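Local atomic coordinates of UDP-N-acetylglucosamine 2-epimerase (Listeria monocytogenes, PDB entry 3OT5), a protein that probably interconverts UDP-N-acetylglucosamine and UDP-N-acetylmannosamine by inverting the configuration at C2 of the sugar. Residues 226-231 against 300-305; 257-262 against 283-288; 304-309 against 322-327. One frame throughout, in Å; residues are numbered along the deposited sequence.

Contact 1 of 3, residues 226-231 against 300-305; sequences LILMTA and RKSYLV
Tyr303 N, in the segment 300-305, gives its hydrogen to Leu226 O of 226-231 at 2.7 Å, with an N-H...O angle of 169°, and Leu228 N reaches Leu304 O at 3.1 Å and is just as straight; both donors lie in the plane of the carbonyl they meet. Between them, Ile227 CA and, further on, Val305 CA bring C-H groups to Leu304 O and Leu228 O, the latter at 3.2 Å. Pairing of Ile227 with Leu304 and of Leu228 with Val305 is parallel, as expected where strands 225-229 and 302-307 lie side by side inside the six-stranded sheet of a Rossmann-like domain. A single water accepts from Leu226 N and donates to Lys301 O at 2.7 Å, bridging the two segments where helix 292-301 gives way to the strand.

Apolar packing differs on the two faces. Ile227 and Leu304 run side by side on one of them, CG2 of the isoleucine 3.9 Å from CD1 of the leucine. On the other, Leu228 sits beside Val305, whose CG2, anti to the backbone N, is turned onto Leu228 O at 3.5 Å.

Two polar side chains complete the contact. Ser302 OG lies among aliphatic carbons, 3.7 Å from Leu226 CD2 and 3.8 Å from Leu228 CB; its polar need is met by Phe298 O in the preceding helix. Tyr303 swings its ring away, stacking with His365 and bonding through OH to Leu358 O.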
ATOM      1  N   LEU A 226      21.161   3.394  -7.933  1.00 49.36           N
ATOM      2  CA  LEU A 226      20.344   4.232  -7.093  1.00 46.81           C
ATOM      3  C   LEU A 226      19.901   3.533  -5.808  1.00 45.64           C
ATOM      4  O   LEU A 226      19.307   2.449  -5.838  1.00 45.14           O
ATOM      5  CB  LEU A 226      19.119   4.705  -7.892  1.00 45.86           C
ATOM      6  CG  LEU A 226      18.027   5.514  -7.171  1.00 45.58           C
ATOM      7  CD1 LEU A 226      18.599   6.740  -6.478  1.00 45.62           C
ATOM      8  CD2 LEU A 226      16.938   5.918  -8.158  1.00 43.03           C
ATOM      9  N   ILE A 227      20.232   4.151  -4.680  1.00 44.40           N
ATOM     10  CA  ILE A 227      19.809   3.665  -3.388  1.00 43.45           C
ATOM     11  C   ILE A 227      18.786   4.676  -2.896  1.00 41.70           C
ATOM     12  O   ILE A 227      19.057   5.873  -2.861  1.00 42.90           O
ATOM     13  CB  ILE A 227      20.901   3.601  -2.366  1.00 44.12           C
ATOM     14  CG1 ILE A 227      21.994   2.619  -2.793  1.00 46.93           C
ATOM     15  CG2 ILE A 227      20.284   3.170  -1.008  1.00 45.02           C
ATOM     16  CD1 ILE A 227      23.164   2.605  -1.861  1.00 49.50           C
ATOM     17  N   LEU A 228      17.619   4.192  -2.527  1.00 40.15           N
ATOM     18  CA  LEU A 228      16.553   5.051  -2.047  1.00 40.49           C
ATOM     19  C   LEU A 228      16.345   4.751  -0.571  1.00 40.68           C
ATOM     20  O   LEU A 228      16.403   3.591  -0.156  1.00 41.50           O
ATOM     21  CB  LEU A 228      15.288   4.757  -2.854  1.00 40.08           C
ATOM     22  CG  LEU A 228      14.009   5.556  -2.638  1.00 42.05           C
ATOM     23  CD1 LEU A 228      14.229   7.041  -2.855  1.00 40.69           C
ATOM     24  CD2 LEU A 228      12.942   5.018  -3.600  1.00 42.55           C
ATOM     25  N   MET A 229      16.150   5.792   0.231  1.00 40.87           N
ATOM     26  CA  MET A 229      15.925   5.624   1.660  1.00 42.09           C
ATOM     27  C   MET A 229      14.737   6.450   2.162  1.00 43.16           C
ATOM     28  O   MET A 229      14.535   7.580   1.732  1.00 42.81           O
ATOM     29  CB  MET A 229      17.152   6.044   2.450  1.00 43.35           C
ATOM     30  CG  MET A 229      16.954   5.914   3.945  1.00 45.90           C
ATOM     31  SD  MET A 229      18.368   6.467   4.868  1.00 51.03           S
ATOM     32  CE  MET A 229      17.732   6.308   6.541  1.00 55.77           C
ATOM     33  N   THR A 230      13.950   5.861   3.055  1.00 43.23           N
ATOM     34  CA  THR A 230      12.823   6.544   3.687  1.00 44.14           C
ATOM     35  C   THR A 230      12.668   5.958   5.079  1.00 44.71           C
ATOM     36  O   THR A 230      12.914   4.767   5.300  1.00 44.35           O
ATOM     37  CB  THR A 230      11.499   6.402   2.922  1.00 43.34           C
ATOM     38  OG1 THR A 230      11.128   5.020   2.822  1.00 47.66           O
ATOM     39  CG2 THR A 230      11.613   6.992   1.531  1.00 46.07           C
ATOM     40  N   ALA A 231      12.294   6.811   6.016  1.00 45.37           N
ATOM     41  CA  ALA A 231      12.086   6.421   7.383  1.00 47.24           C
ATOM     42  C   ALA A 231      11.045   7.363   7.950  1.00 48.36           C
ATOM     43  O   ALA A 231      11.268   8.578   8.004  1.00 49.35           O
ATOM     44  CB  ALA A 231      13.387   6.521   8.167  1.00 48.00           C
ATOM     45  N   ARG A 300      11.212   2.287  -9.168  1.00 57.85           N
ATOM     46  CA  ARG A 300      11.461   1.468 -10.361  1.00 60.14           C
ATOM     47  C   ARG A 300      12.914   1.433 -10.816  1.00 61.31           C
ATOM     48  O   ARG A 300      13.400   0.380 -11.249  1.00 63.25           O
ATOM     49  CB  ARG A 300      10.580   1.899 -11.538  1.00 62.71           C
ATOM     50  CG  ARG A 300      10.876   1.096 -12.808  1.00 67.01           C
ATOM     51  CD  ARG A 300       9.879   1.325 -13.900  1.00 71.77           C
ATOM     52  NE  ARG A 300      10.210   0.542 -15.087  1.00 77.33           N
ATOM     53  CZ  ARG A 300       9.872  -0.732 -15.278  1.00 80.26           C
ATOM     54  NH1 ARG A 300      10.228  -1.342 -16.404  1.00 82.98           N
ATOM     55  NH2 ARG A 300       9.184  -1.408 -14.358  1.00 79.88           N
ATOM     56  N   LYS A 301      13.605   2.571 -10.737  1.00 61.20           N
ATOM     57  CA  LYS A 301      15.005   2.646 -11.168  1.00 61.10           C
ATOM     58  C   LYS A 301      15.991   2.393 -10.024  1.00 58.36           C
ATOM     59  O   LYS A 301      17.203   2.439 -10.214  1.00 59.40           O
ATOM     60  CB  LYS A 301      15.270   4.012 -11.821  1.00 63.60           C
ATOM     61  CG  LYS A 301      16.675   4.191 -12.421  1.00 67.05           C
ATOM     62  CD  LYS A 301      17.011   3.103 -13.454  1.00 73.05           C
ATOM     63  CE  LYS A 301      18.399   3.306 -14.067  1.00 75.19           C
ATOM     64  NZ  LYS A 301      18.751   2.213 -15.010  1.00 79.60           N
ATOM     65  N   SER A 302      15.470   2.096  -8.840  1.00 54.56           N
ATOM     66  CA  SER A 302      16.308   1.850  -7.671  1.00 51.89           C
ATOM     67  C   SER A 302      16.952   0.460  -7.684  1.00 51.95           C
ATOM     68  O   SER A 302      16.380  -0.503  -8.201  1.00 51.68           O
ATOM     69  CB  SER A 302      15.483   2.028  -6.400  1.00 50.20           C
ATOM     70  OG  SER A 302      14.936   3.336  -6.348  1.00 48.41           O
ATOM     71  N   TYR A 303      18.153   0.379  -7.127  1.00 50.21           N
ATOM     72  CA  TYR A 303      18.884  -0.868  -7.037  1.00 50.35           C
ATOM     73  C   TYR A 303      18.477  -1.520  -5.724  1.00 48.50           C
ATOM     74  O   TYR A 303      18.366  -2.739  -5.633  1.00 49.40           O
ATOM     75  CB  TYR A 303      20.393  -0.608  -7.077  1.00 51.86           C
ATOM     76  CG  TYR A 303      21.262  -1.841  -7.122  1.00 52.47           C
ATOM     77  CD1 TYR A 303      21.531  -2.483  -8.327  1.00 54.08           C
ATOM     78  CD2 TYR A 303      21.860  -2.344  -5.967  1.00 55.71           C
ATOM     79  CE1 TYR A 303      22.353  -3.617  -8.381  1.00 53.28           C
ATOM     80  CE2 TYR A 303      22.687  -3.475  -6.009  1.00 54.53           C
ATOM     81  CZ  TYR A 303      22.921  -4.108  -7.219  1.00 54.87           C
ATOM     82  OH  TYR A 303      23.735  -5.226  -7.262  1.00 61.49           O
ATOM     83  N   LEU A 304      18.257  -0.706  -4.701  1.00 45.15           N
ATOM     84  CA  LEU A 304      17.834  -1.232  -3.418  1.00 44.24           C
ATOM     85  C   LEU A 304      17.199  -0.090  -2.647  1.00 42.68           C
ATOM     86  O   LEU A 304      17.420   1.089  -2.942  1.00 42.40           O
ATOM     87  CB  LEU A 304      19.003  -1.876  -2.643  1.00 45.74           C
ATOM     88  CG  LEU A 304      19.982  -0.985  -1.879  1.00 44.83           C
ATOM     89  CD1 LEU A 304      19.307  -0.538  -0.603  1.00 43.14           C
ATOM     90  CD2 LEU A 304      21.274  -1.706  -1.526  1.00 48.36           C
ATOM     91  N   VAL A 305      16.385  -0.438  -1.670  1.00 42.84           N
ATOM     92  CA  VAL A 305      15.703   0.569  -0.880  1.00 41.90           C
ATOM     93  C   VAL A 305      15.741   0.212   0.584  1.00 41.10           C
ATOM     94  O   VAL A 305      15.601  -0.953   0.947  1.00 43.00           O
ATOM     95  CB  VAL A 305      14.225   0.735  -1.342  1.00 41.06           C
ATOM     96  CG1 VAL A 305      13.521  -0.592  -1.367  1.00 44.01           C
ATOM     97  CG2 VAL A 305      13.453   1.737  -0.433  1.00 44.13           C
TER
HETATM   98  O   HOH W   1      19.802   1.779  -9.821  1.00 42.16           O

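Contact 2 of 3, residues 257-262 against 283-288; sequences DTELVY and RIHLIE
Leu260 and His285 form the tight middle of this contact: His285 N donates to Leu260 O at 2.6 Å, with an N-H...O angle of 169°. Leu260 N on Arg283 O and Tyr262 N on His285 O flank that bond, and all three donors arrive nearly end-on to their carbonyls. The face carrying Leu260, Ile284, Tyr262 and Leu286 packs through carbon atoms. Leu260 CD2 meets Ile284 CG2 at 3.7 Å, and Leu286 CD2 comes to the edge of the Tyr262 ring, whose other neighbours include Phe245, edge-to-face.

At the far end the pairing slackens. Ile287 N reaches Tyr262 O at 3.2 Å and from 46° above the carbonyl plane, an off-axis approach beside residues that are partly exposed.

Polar side chains work at the opposite end and on the other face. The chain of Arg283, bent at chi3 (-62°), curls back so that NH1 donates to Thr258 O at 2.7 Å, while NH2 is taken by Val252 O. Glu259, extended beyond CG, holds OE1 2.8 Å from His285 NE2, which donates close to its own ring plane but meets the carboxylate from above. Asn224 bonds OE2, so both carboxylate oxygens have a partner. Strand 284-287 is the outermost strand on this side of the sheet, and helix 268-278 connects it to strand 258-263 as a beta-alpha-beta unit of a Rossmann-like fold.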
ATOM      1  N   ASP A 257      30.068   3.937  -7.378  1.00 68.02           N
ATOM      2  CA  ASP A 257      29.076   3.808  -8.442  1.00 67.12           C
ATOM      3  C   ASP A 257      27.644   3.786  -7.884  1.00 62.91           C
ATOM      4  O   ASP A 257      26.734   3.273  -8.524  1.00 62.94           O
ATOM      5  CB  ASP A 257      29.356   2.597  -9.347  1.00 69.90           C
ATOM      6  CG  ASP A 257      29.388   1.284  -8.598  1.00 71.15           C
ATOM      7  OD1 ASP A 257      29.426   1.296  -7.348  1.00 69.03           O
ATOM      8  OD2 ASP A 257      29.402   0.233  -9.276  1.00 75.84           O
ATOM      9  N   THR A 258      27.452   4.353  -6.696  1.00 60.15           N
ATOM     10  CA  THR A 258      26.126   4.427  -6.085  1.00 56.84           C
ATOM     11  C   THR A 258      25.717   5.864  -5.838  1.00 55.35           C
ATOM     12  O   THR A 258      26.554   6.751  -5.676  1.00 55.55           O
ATOM     13  CB  THR A 258      26.069   3.745  -4.703  1.00 55.72           C
ATOM     14  OG1 THR A 258      26.928   4.441  -3.791  1.00 55.83           O
ATOM     15  CG2 THR A 258      26.483   2.283  -4.790  1.00 58.71           C
ATOM     16  N   GLU A 259      24.415   6.083  -5.823  1.00 53.82           N
ATOM     17  CA  GLU A 259      23.856   7.388  -5.525  1.00 52.41           C
ATOM     18  C   GLU A 259      22.715   7.166  -4.547  1.00 49.49           C
ATOM     19  O   GLU A 259      22.028   6.157  -4.613  1.00 47.85           O
ATOM     20  CB  GLU A 259      23.388   8.127  -6.778  1.00 53.65           C
ATOM     21  CG  GLU A 259      24.532   8.528  -7.697  1.00 58.48           C
ATOM     22  CD  GLU A 259      24.131   9.552  -8.739  1.00 62.07           C
ATOM     23  OE1 GLU A 259      23.080  10.220  -8.561  1.00 62.90           O
ATOM     24  OE2 GLU A 259      24.891   9.711  -9.717  1.00 65.04           O
ATOM     25  N   LEU A 260      22.550   8.102  -3.621  1.00 47.95           N
ATOM     26  CA  LEU A 260      21.525   8.014  -2.605  1.00 45.95           C
ATOM     27  C   LEU A 260      20.521   9.124  -2.772  1.00 44.67           C
ATOM     28  O   LEU A 260      20.890  10.270  -2.981  1.00 46.14           O
ATOM     29  CB  LEU A 260      22.158   8.111  -1.207  1.00 45.53           C
ATOM     30  CG  LEU A 260      21.237   8.257   0.024  1.00 44.01           C
ATOM     31  CD1 LEU A 260      20.274   7.106   0.187  1.00 44.94           C
ATOM     32  CD2 LEU A 260      22.072   8.426   1.297  1.00 45.35           C
ATOM     33  N   VAL A 261      19.246   8.757  -2.728  1.00 44.06           N
ATOM     34  CA  VAL A 261      18.163   9.710  -2.802  1.00 43.40           C
ATOM     35  C   VAL A 261      17.443   9.575  -1.471  1.00 42.68           C
ATOM     36  O   VAL A 261      17.068   8.478  -1.072  1.00 41.88           O
ATOM     37  CB  VAL A 261      17.196   9.435  -3.963  1.00 44.20           C
ATOM     38  CG1 VAL A 261      16.008  10.404  -3.905  1.00 42.57           C
ATOM     39  CG2 VAL A 261      17.913   9.558  -5.290  1.00 43.56           C
ATOM     40  N   TYR A 262      17.293  10.688  -0.772  1.00 43.35           N
ATOM     41  CA  TYR A 262      16.631  10.696   0.503  1.00 43.53           C
ATOM     42  C   TYR A 262      15.608  11.807   0.594  1.00 44.04           C
ATOM     43  O   TYR A 262      15.969  12.954   0.826  1.00 44.34           O
ATOM     44  CB  TYR A 262      17.638  10.838   1.656  1.00 44.19           C
ATOM     45  CG  TYR A 262      16.937  10.992   2.986  1.00 45.66           C
ATOM     46  CD1 TYR A 262      16.213   9.940   3.531  1.00 50.89           C
ATOM     47  CD2 TYR A 262      16.994  12.185   3.700  1.00 49.71           C
ATOM     48  CE1 TYR A 262      15.545  10.080   4.748  1.00 51.21           C
ATOM     49  CE2 TYR A 262      16.346  12.328   4.922  1.00 49.24           C
ATOM     50  CZ  TYR A 262      15.620  11.277   5.437  1.00 51.49           C
ATOM     51  OH  TYR A 262      14.963  11.424   6.640  1.00 58.14           O
ATOM     52  N   ARG A 283      26.921  12.641  -4.817  1.00 57.22           N
ATOM     53  CA  ARG A 283      26.162  11.412  -5.059  1.00 55.87           C
ATOM     54  C   ARG A 283      25.042  11.158  -4.041  1.00 53.76           C
ATOM     55  O   ARG A 283      24.442  10.084  -4.024  1.00 51.32           O
ATOM     56  CB  ARG A 283      27.112  10.210  -5.183  1.00 57.46           C
ATOM     57  CG  ARG A 283      27.992  10.323  -6.421  1.00 60.04           C
ATOM     58  CD  ARG A 283      28.955   9.162  -6.631  1.00 62.85           C
ATOM     59  NE  ARG A 283      29.923   9.029  -5.543  1.00 62.29           N
ATOM     60  CZ  ARG A 283      29.871   8.131  -4.561  1.00 59.40           C
ATOM     61  NH1 ARG A 283      28.909   7.216  -4.510  1.00 57.35           N
ATOM     62  NH2 ARG A 283      30.820   8.131  -3.637  1.00 59.56           N
ATOM     63  N   ILE A 284      24.756  12.155  -3.206  1.00 53.00           N
ATOM     64  CA  ILE A 284      23.679  12.043  -2.241  1.00 51.64           C
ATOM     65  C   ILE A 284      22.704  13.181  -2.528  1.00 52.13           C
ATOM     66  O   ILE A 284      23.088  14.352  -2.549  1.00 53.33           O
ATOM     67  CB  ILE A 284      24.165  12.112  -0.795  1.00 51.44           C
ATOM     68  CG1 ILE A 284      25.272  11.077  -0.548  1.00 52.01           C
ATOM     69  CG2 ILE A 284      23.000  11.865   0.135  1.00 48.60           C
ATOM     70  CD1 ILE A 284      25.762  11.035   0.908  1.00 50.08           C
ATOM     71  N   HIS A 285      21.448  12.831  -2.778  1.00 51.07           N
ATOM     72  CA  HIS A 285      20.435  13.825  -3.093  1.00 51.53           C
ATOM     73  C   HIS A 285      19.425  13.921  -1.971  1.00 50.72           C
ATOM     74  O   HIS A 285      18.722  12.956  -1.671  1.00 50.37           O
ATOM     75  CB  HIS A 285      19.766  13.456  -4.411  1.00 52.33           C
ATOM     76  CG  HIS A 285      20.747  13.174  -5.507  1.00 53.88           C
ATOM     77  ND1 HIS A 285      21.292  14.167  -6.295  1.00 59.60           N
ATOM     78  CD2 HIS A 285      21.314  12.015  -5.918  1.00 54.57           C
ATOM     79  CE1 HIS A 285      22.138  13.628  -7.156  1.00 60.16           C
ATOM     80  NE2 HIS A 285      22.171  12.324  -6.947  1.00 59.75           N
ATOM     81  N   LEU A 286      19.402  15.080  -1.318  1.00 51.41           N
ATOM     82  CA  LEU A 286      18.491  15.352  -0.230  1.00 50.52           C
ATOM     83  C   LEU A 286      17.372  16.178  -0.797  1.00 50.72           C
ATOM     84  O   LEU A 286      17.500  17.386  -0.987  1.00 52.29           O
ATOM     85  CB  LEU A 286      19.186  16.123   0.882  1.00 51.93           C
ATOM     86  CG  LEU A 286      20.392  15.428   1.506  1.00 54.35           C
ATOM     87  CD1 LEU A 286      20.968  16.293   2.619  1.00 53.41           C
ATOM     88  CD2 LEU A 286      20.004  14.052   2.024  1.00 51.23           C
ATOM     89  N   ILE A 287      16.261  15.523  -1.070  1.00 49.27           N
ATOM     90  CA  ILE A 287      15.136  16.209  -1.653  1.00 50.99           C
ATOM     91  C   ILE A 287      13.963  16.228  -0.706  1.00 52.00           C
ATOM     92  O   ILE A 287      14.005  15.610   0.363  1.00 50.99           O
ATOM     93  CB  ILE A 287      14.730  15.543  -2.986  1.00 49.47           C
ATOM     94  CG1 ILE A 287      14.204  14.124  -2.755  1.00 46.63           C
ATOM     95  CG2 ILE A 287      15.920  15.528  -3.929  1.00 50.33           C
ATOM     96  CD1 ILE A 287      13.768  13.419  -4.037  1.00 43.94           C
ATOM     97  N   GLU A 288      12.922  16.947  -1.113  1.00 54.82           N
ATOM     98  CA  GLU A 288      11.694  17.052  -0.347  1.00 57.15           C
ATOM     99  C   GLU A 288      10.926  15.735  -0.456  1.00 56.55           C
ATOM    100  O   GLU A 288      11.236  14.909  -1.317  1.00 55.70           O
ATOM    101  CB  GLU A 288      10.845  18.217  -0.872  1.00 59.58           C
ATOM    102  CG  GLU A 288      11.515  19.595  -0.715  1.00 62.73           C
ATOM    103  CD  GLU A 288      11.748  19.979   0.739  1.00 63.69           C
ATOM    104  OE1 GLU A 288      11.013  19.476   1.619  1.00 62.88           O
ATOM    105  OE2 GLU A 288      12.648  20.804   1.000  1.00 65.50           O
TER

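Contact 3 of 3, residues 304-309 against 322-327; sequences LVFTDS and PVLVLR
This is a parallel strand pair formed by the two strands of a beta-alpha-beta unit: strand 302-307 leads through helix 310-315 into strand 323-325, and the two lie next to each other in the sheet of the Rossmann-like domain. The short axes approach to 4.8 Å and diverge by 19°. The alternating backbone bonds are those of a parallel pair: Val305 N to Pro322 O, Leu324 N to Val305 O at 2.8 Å, Thr307 N to Leu324 O, and finally Leu326 N to Thr307 O at 2.7 Å. The last donor stands 38° above the carbonyl plane, where Leu326 is already the centre of an inverse gamma turn.

On one face Phe306 and Leu324 point the same way side by side, and Leu324 CD1 comes obliquely to within 3.3 Å of Phe306 CE1. Leu326, its side chain angled against that of Phe306, adds CD2 at 3.7 Å from Phe306 CD1; Ala355 and Leu351 of helix 348-360 cover Phe306 and Leu326 respectively. The reverse face is tightly packed too. Val305 CG1, placed between its backbone N and carbonyl carbon (chi1 53°), presses on Val323 CG2 at 3.5 Å, closer than usual van der Waals contact, and Thr307 CG2 touches Val323 CG1.

Beyond the strands, Asp308 CB rests against Arg327 CG, while its carboxylate is held by the backbone N atoms of His232 and Arg233. Thr307 OG1, also hydrogen-bonded to Thr230 OG1, accepts from Ser309 N at 2.9 Å, closing an ST turn.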
ATOM      1  N   LEU A 304      18.257  -0.706  -4.701  1.00 45.15           N
ATOM      2  CA  LEU A 304      17.834  -1.232  -3.418  1.00 44.24           C
ATOM      3  C   LEU A 304      17.199  -0.090  -2.647  1.00 42.68           C
ATOM      4  O   LEU A 304      17.420   1.089  -2.942  1.00 42.40           O
ATOM      5  CB  LEU A 304      19.003  -1.876  -2.643  1.00 45.74           C
ATOM      6  CG  LEU A 304      19.982  -0.985  -1.879  1.00 44.83           C
ATOM      7  CD1 LEU A 304      19.307  -0.538  -0.603  1.00 43.14           C
ATOM      8  CD2 LEU A 304      21.274  -1.706  -1.526  1.00 48.36           C
ATOM      9  N   VAL A 305      16.385  -0.438  -1.670  1.00 42.84           N
ATOM     10  CA  VAL A 305      15.703   0.569  -0.880  1.00 41.90           C
ATOM     11  C   VAL A 305      15.741   0.212   0.584  1.00 41.10           C
ATOM     12  O   VAL A 305      15.601  -0.953   0.947  1.00 43.00           O
ATOM     13  CB  VAL A 305      14.225   0.735  -1.342  1.00 41.06           C
ATOM     14  CG1 VAL A 305      13.521  -0.592  -1.367  1.00 44.01           C
ATOM     15  CG2 VAL A 305      13.453   1.737  -0.433  1.00 44.13           C
ATOM     16  N   PHE A 306      15.997   1.219   1.409  1.00 41.46           N
ATOM     17  CA  PHE A 306      15.989   1.098   2.857  1.00 41.20           C
ATOM     18  C   PHE A 306      14.719   1.770   3.283  1.00 40.08           C
ATOM     19  O   PHE A 306      14.511   2.910   2.933  1.00 39.22           O
ATOM     20  CB  PHE A 306      17.102   1.894   3.534  1.00 41.80           C
ATOM     21  CG  PHE A 306      18.481   1.322   3.379  1.00 45.02           C
ATOM     22  CD1 PHE A 306      18.912   0.295   4.208  1.00 47.59           C
ATOM     23  CD2 PHE A 306      19.388   1.885   2.484  1.00 45.98           C
ATOM     24  CE1 PHE A 306      20.216  -0.209   4.101  1.00 51.66           C
ATOM     25  CE2 PHE A 306      20.679   1.395   2.372  1.00 47.39           C
ATOM     26  CZ  PHE A 306      21.094   0.341   3.178  1.00 51.09           C
ATOM     27  N   THR A 307      13.894   1.106   4.081  1.00 40.23           N
ATOM     28  CA  THR A 307      12.664   1.718   4.505  1.00 39.30           C
ATOM     29  C   THR A 307      12.115   1.080   5.746  1.00 39.54           C
ATOM     30  O   THR A 307      12.528  -0.010   6.141  1.00 40.20           O
ATOM     31  CB  THR A 307      11.568   1.562   3.401  1.00 39.23           C
ATOM     32  OG1 THR A 307      10.454   2.427   3.666  1.00 39.94           O
ATOM     33  CG2 THR A 307      11.094   0.132   3.324  1.00 35.66           C
ATOM     34  N   ASP A 308      11.229   1.810   6.399  1.00 39.49           N
ATOM     35  CA  ASP A 308      10.506   1.284   7.531  1.00 41.51           C
ATOM     36  C   ASP A 308       9.008   1.382   7.172  1.00 41.85           C
ATOM     37  O   ASP A 308       8.137   1.216   8.030  1.00 42.20           O
ATOM     38  CB  ASP A 308      10.840   2.023   8.819  1.00 42.90           C
ATOM     39  CG  ASP A 308      10.426   3.472   8.792  1.00 44.37           C
ATOM     40  OD1 ASP A 308       9.784   3.905   7.811  1.00 44.39           O
ATOM     41  OD2 ASP A 308      10.730   4.181   9.777  1.00 47.21           O
ATOM     42  N   SER A 309       8.721   1.675   5.898  1.00 41.15           N
ATOM     43  CA  SER A 309       7.345   1.775   5.416  1.00 42.30           C
ATOM     44  C   SER A 309       6.742   0.420   5.042  1.00 41.97           C
ATOM     45  O   SER A 309       7.362  -0.386   4.343  1.00 43.69           O
ATOM     46  CB  SER A 309       7.270   2.674   4.182  1.00 42.50           C
ATOM     47  OG  SER A 309       5.985   2.571   3.576  1.00 43.72           O
ATOM     48  N   PRO A 322      15.082  -5.051  -4.224  1.00 47.13           N
ATOM     49  CA  PRO A 322      15.370  -5.595  -2.908  1.00 46.26           C
ATOM     50  C   PRO A 322      15.117  -4.542  -1.839  1.00 43.98           C
ATOM     51  O   PRO A 322      15.488  -3.372  -2.028  1.00 41.87           O
ATOM     52  CB  PRO A 322      16.871  -5.903  -2.982  1.00 47.82           C
ATOM     53  CG  PRO A 322      17.120  -6.187  -4.392  1.00 49.72           C
ATOM     54  CD  PRO A 322      16.218  -5.234  -5.143  1.00 48.66           C
ATOM     55  N   VAL A 323      14.506  -4.953  -0.729  1.00 43.06           N
ATOM     56  CA  VAL A 323      14.210  -4.037   0.360  1.00 41.85           C
ATOM     57  C   VAL A 323      14.918  -4.398   1.674  1.00 43.47           C
ATOM     58  O   VAL A 323      14.843  -5.532   2.137  1.00 44.91           O
ATOM     59  CB  VAL A 323      12.679  -3.990   0.632  1.00 41.20           C
ATOM     60  CG1 VAL A 323      12.369  -3.068   1.779  1.00 37.72           C
ATOM     61  CG2 VAL A 323      11.914  -3.570  -0.618  1.00 38.03           C
ATOM     62  N   LEU A 324      15.626  -3.431   2.257  1.00 44.18           N
ATOM     63  CA  LEU A 324      16.280  -3.612   3.559  1.00 44.35           C
ATOM     64  C   LEU A 324      15.389  -2.841   4.531  1.00 43.01           C
ATOM     65  O   LEU A 324      15.256  -1.617   4.434  1.00 42.35           O
ATOM     66  CB  LEU A 324      17.719  -3.100   3.564  1.00 45.52           C
ATOM     67  CG  LEU A 324      18.700  -3.826   2.623  1.00 45.95           C
ATOM     68  CD1 LEU A 324      20.112  -3.263   2.769  1.00 43.94           C
ATOM     69  CD2 LEU A 324      18.707  -5.320   2.893  1.00 49.15           C
ATOM     70  N   VAL A 325      14.752  -3.567   5.445  1.00 43.23           N
ATOM     71  CA  VAL A 325      13.797  -2.964   6.379  1.00 42.31           C
ATOM     72  C   VAL A 325      14.440  -2.452   7.661  1.00 43.25           C
ATOM     73  O   VAL A 325      15.029  -3.210   8.414  1.00 44.20           O
ATOM     74  CB  VAL A 325      12.655  -3.941   6.677  1.00 42.89           C
ATOM     75  CG1 VAL A 325      11.621  -3.309   7.627  1.00 41.43           C
ATOM     76  CG2 VAL A 325      11.990  -4.355   5.357  1.00 39.76           C
ATOM     77  N   LEU A 326      14.300  -1.147   7.888  1.00 43.35           N
ATOM     78  CA  LEU A 326      14.883  -0.467   9.045  1.00 45.40           C
ATOM     79  C   LEU A 326      13.988  -0.606  10.265  1.00 46.88           C
ATOM     80  O   LEU A 326      13.456   0.386  10.774  1.00 45.42           O
ATOM     81  CB  LEU A 326      15.098   1.010   8.715  1.00 43.98           C
ATOM     82  CG  LEU A 326      15.914   1.270   7.446  1.00 44.87           C
ATOM     83  CD1 LEU A 326      16.086   2.770   7.189  1.00 44.13           C
ATOM     84  CD2 LEU A 326      17.244   0.554   7.489  1.00 41.89           C
ATOM     85  N   ARG A 327      13.814  -1.845  10.721  1.00 49.07           N
ATOM     86  CA  ARG A 327      12.960  -2.131  11.872  1.00 52.45           C
ATOM     87  C   ARG A 327      13.437  -3.334  12.662  1.00 54.94           C
ATOM     88  O   ARG A 327      14.094  -4.225  12.129  1.00 54.48           O
ATOM     89  CB  ARG A 327      11.519  -2.432  11.435  1.00 51.75           C
ATOM     90  CG  ARG A 327      10.838  -1.364  10.619  1.00 53.87           C
ATOM     91  CD  ARG A 327       9.366  -1.644  10.527  1.00 55.80           C
ATOM     92  NE  ARG A 327       8.775  -1.617  11.858  1.00 61.17           N
ATOM     93  CZ  ARG A 327       7.510  -1.923  12.129  1.00 64.32           C
ATOM     94  NH1 ARG A 327       6.679  -2.288  11.157  1.00 65.01           N
ATOM     95  NH2 ARG A 327       7.078  -1.865  13.381  1.00 65.29           N
TER

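Contacts 1, 2 and 3 are neighbouring interfaces in one parallel sheet, whose order runs 284-287, 258-263, 225-229, 302-307, 323-325 and, at the far edge, 341-343. Contact 1 lies between the others: its centre is about 9 Å from that of contact 2 and about 8 Å from that of contact 3, whereas the centres of 2 and 3 are about 15 Å apart and their nearest atoms about 6 Å. Ile227 N reaches Glu259 O at 2.7 Å, and Thr230 OG1 lies 2.8 Å from Thr307 OG1, both probable hydrogen bonds. Contacts 1 and 3 share Leu304 and Val305, and contact 2 is nested inside the loop that contact 1 closes.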